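Local coordinates for protein BAG family molecular chaperone regulator 1 (PDB 4HWC) that probably acts as a co-chaperone in programmed cell death and stress responses, its BAG domain, the part described here, binding the ATPase domain of HSP70/HSC70 chaperones, at residues I36-K39 against D40-T43. Residues are numbered along the deposited sequence; the frame is centred on the assembly and turned at random.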
ATOM      1  N   ILE A  36       1.151 -15.836  -9.324  1.00 32.25           N
ATOM      2  CA  ILE A  36       0.773 -15.359  -8.002  1.00 31.43           C
ATOM      3  C   ILE A  36      -0.625 -15.874  -7.684  1.00 33.83           C
ATOM      4  O   ILE A  36      -1.536 -15.746  -8.501  1.00 37.36           O
ATOM      5  CB  ILE A  36       0.726 -13.823  -7.943  1.00 29.68           C
ATOM      6  CG1 ILE A  36       2.091 -13.238  -8.297  1.00 28.26           C
ATOM      7  CG2 ILE A  36       0.303 -13.373  -6.554  1.00 28.17           C
ATOM      8  CD1 ILE A  36       2.095 -11.735  -8.365  1.00 27.73           C
ATOM      9  N   ALA A  37      -0.790 -16.456  -6.502  1.00 38.64           N
ATOM     10  CA  ALA A  37      -2.092 -16.962  -6.086  1.00 43.76           C
ATOM     11  C   ALA A  37      -3.026 -15.767  -5.929  1.00 40.95           C
ATOM     12  O   ALA A  37      -2.664 -14.769  -5.305  1.00 40.30           O
ATOM     13  CB  ALA A  37      -1.967 -17.706  -4.759  1.00 42.97           C
ATOM     14  N   GLU A  38      -4.217 -15.862  -6.508  1.00 59.15           N
ATOM     15  CA  GLU A  38      -5.183 -14.777  -6.415  1.00 55.59           C
ATOM     16  C   GLU A  38      -5.435 -14.435  -4.952  1.00 50.47           C
ATOM     17  O   GLU A  38      -5.617 -13.273  -4.600  1.00 50.65           O
ATOM     18  CB  GLU A  38      -6.495 -15.181  -7.090  1.00 57.26           C
ATOM     19  CG  GLU A  38      -6.379 -15.376  -8.594  1.00 61.42           C
ATOM     20  CD  GLU A  38      -6.137 -14.074  -9.337  1.00 63.98           C
ATOM     21  OE1 GLU A  38      -7.039 -13.209  -9.328  1.00 66.22           O
ATOM     22  OE2 GLU A  38      -5.048 -13.912  -9.927  1.00 63.44           O
ATOM     23  N   LYS A  39      -5.431 -15.461  -4.109  1.00 52.38           N
ATOM     24  CA  LYS A  39      -5.655 -15.297  -2.677  1.00 51.38           C
ATOM     25  C   LYS A  39      -4.641 -14.354  -2.046  1.00 52.26           C
ATOM     26  O   LYS A  39      -4.975 -13.579  -1.150  1.00 49.08           O
ATOM     27  CB  LYS A  39      -5.592 -16.659  -1.987  1.00 53.36           C
ATOM     28  CG  LYS A  39      -5.575 -16.602  -0.466  1.00 58.24           C
ATOM     29  CD  LYS A  39      -5.545 -18.004   0.129  1.00 61.66           C
ATOM     30  CE  LYS A  39      -4.319 -18.782  -0.331  1.00 63.32           C
ATOM     31  NZ  LYS A  39      -4.356 -20.203   0.118  1.00 58.95           N
ATOM     32  N   ASP A  40      -3.398 -14.424  -2.508  1.00 33.98           N
ATOM     33  CA  ASP A  40      -2.357 -13.564  -1.969  1.00 33.48           C
ATOM     34  C   ASP A  40      -2.530 -12.127  -2.449  1.00 28.76           C
ATOM     35  O   ASP A  40      -2.289 -11.186  -1.690  1.00 24.40           O
ATOM     36  CB  ASP A  40      -0.977 -14.099  -2.358  1.00 34.13           C
ATOM     37  CG  ASP A  40      -0.660 -15.420  -1.685  1.00 43.87           C
ATOM     38  OD1 ASP A  40      -0.589 -15.448  -0.438  1.00 45.16           O
ATOM     39  OD2 ASP A  40      -0.487 -16.432  -2.399  1.00 45.35           O
ATOM     40  N   LEU A  41      -2.950 -11.956  -3.701  1.00 25.36           N
ATOM     41  CA  LEU A  41      -3.160 -10.614  -4.246  1.00 20.65           C
ATOM     42  C   LEU A  41      -4.273  -9.913  -3.474  1.00 22.07           C
ATOM     43  O   LEU A  41      -4.163  -8.734  -3.146  1.00 20.57           O
ATOM     44  CB  LEU A  41      -3.535 -10.669  -5.731  1.00 21.89           C
ATOM     45  CG  LEU A  41      -2.442 -11.012  -6.747  1.00 23.94           C
ATOM     46  CD1 LEU A  41      -3.028 -10.959  -8.150  1.00 23.58           C
ATOM     47  CD2 LEU A  41      -1.292 -10.026  -6.623  1.00 24.87           C
ATOM     48  N   VAL A  42      -5.341 -10.646  -3.180  1.00 25.34           N
ATOM     49  CA  VAL A  42      -6.465 -10.081  -2.438  1.00 23.62           C
ATOM     50  C   VAL A  42      -6.075  -9.765  -0.999  1.00 23.82           C
ATOM     51  O   VAL A  42      -6.506  -8.759  -0.441  1.00 24.79           O
ATOM     52  CB  VAL A  42      -7.671 -11.045  -2.423  1.00 27.91           C
ATOM     53  CG1 VAL A  42      -8.795 -10.461  -1.572  1.00 28.03           C
ATOM     54  CG2 VAL A  42      -8.158 -11.282  -3.838  1.00 28.89           C
ATOM     55  N   THR A  43      -5.260 -10.625  -0.395  1.00 19.50           N
ATOM     56  CA  THR A  43      -4.826 -10.403   0.975  1.00 21.58           C
ATOM     57  C   THR A  43      -4.088  -9.073   1.094  1.00 21.82           C
ATOM     58  O   THR A  43      -4.401  -8.257   1.959  1.00 18.91           O
ATOM     59  CB  THR A  43      -3.885 -11.529   1.464  1.00 24.53           C
ATOM     60  OG1 THR A  43      -4.630 -12.745   1.612  1.00 28.03           O
ATOM     61  CG2 THR A  43      -3.257 -11.157   2.800  1.00 26.97           C
TER
HETATM   62  O   HOH W   1       0.930 -16.888  -4.569  1.00 50.09           O
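Ala37 O opens the helix by taking two backbone N-H groups, Asp40 N at 2.9 Å from above the carbonyl plane and Leu41 N at 3.3 Å within it, after which Val42 N to Glu38 O and Thr43 N to Lys39 O continue the i to i+4 ladder. The example illustrates how a helix can start without a polar N-cap side chain, with a water and apolar packing across the cap. Ala37, at the N-cap position, has no polar side chain with which to cap, but a water bridges its N to Asp40 OD2, accepting from the first and donating to the second, each at 2.6 Å. With CG beside its own N (chi1 -67°), Asp40 turns its carboxylate back toward the start of the helix, where OD2 meets the water, and the first-turn carboxylate probably also interacts favourably with the helix dipole. One turn on, the Thr43 hydroxyl donates to Lys39 O, with OG1 2.9 Å from it and on the face of that carbonyl opposite to Thr43 N. The apolar part is a hydrophobic staple: Ile36, just ahead of the N-cap, swings CG2 anti to its backbone N against Leu41, with CG2 3.6 Å from Leu41 CG and 3.7 Å from Leu41 CD2, the two side chains crossing at about a right angle. Replacing Leu41 with an alanine removes CG and both methyls, which would probably leave Ile36 CG2 without its staple partner and open a gap facing Phe26 and Leu82. In the three-helix bundle, this N-terminal turn of helix 38-55 meets both other helices: Ile36, Asp40 and Leu41 touch Phe26 of helix 5-31, while Leu41 also reaches Leu82 and Lys86 of helix 62-88.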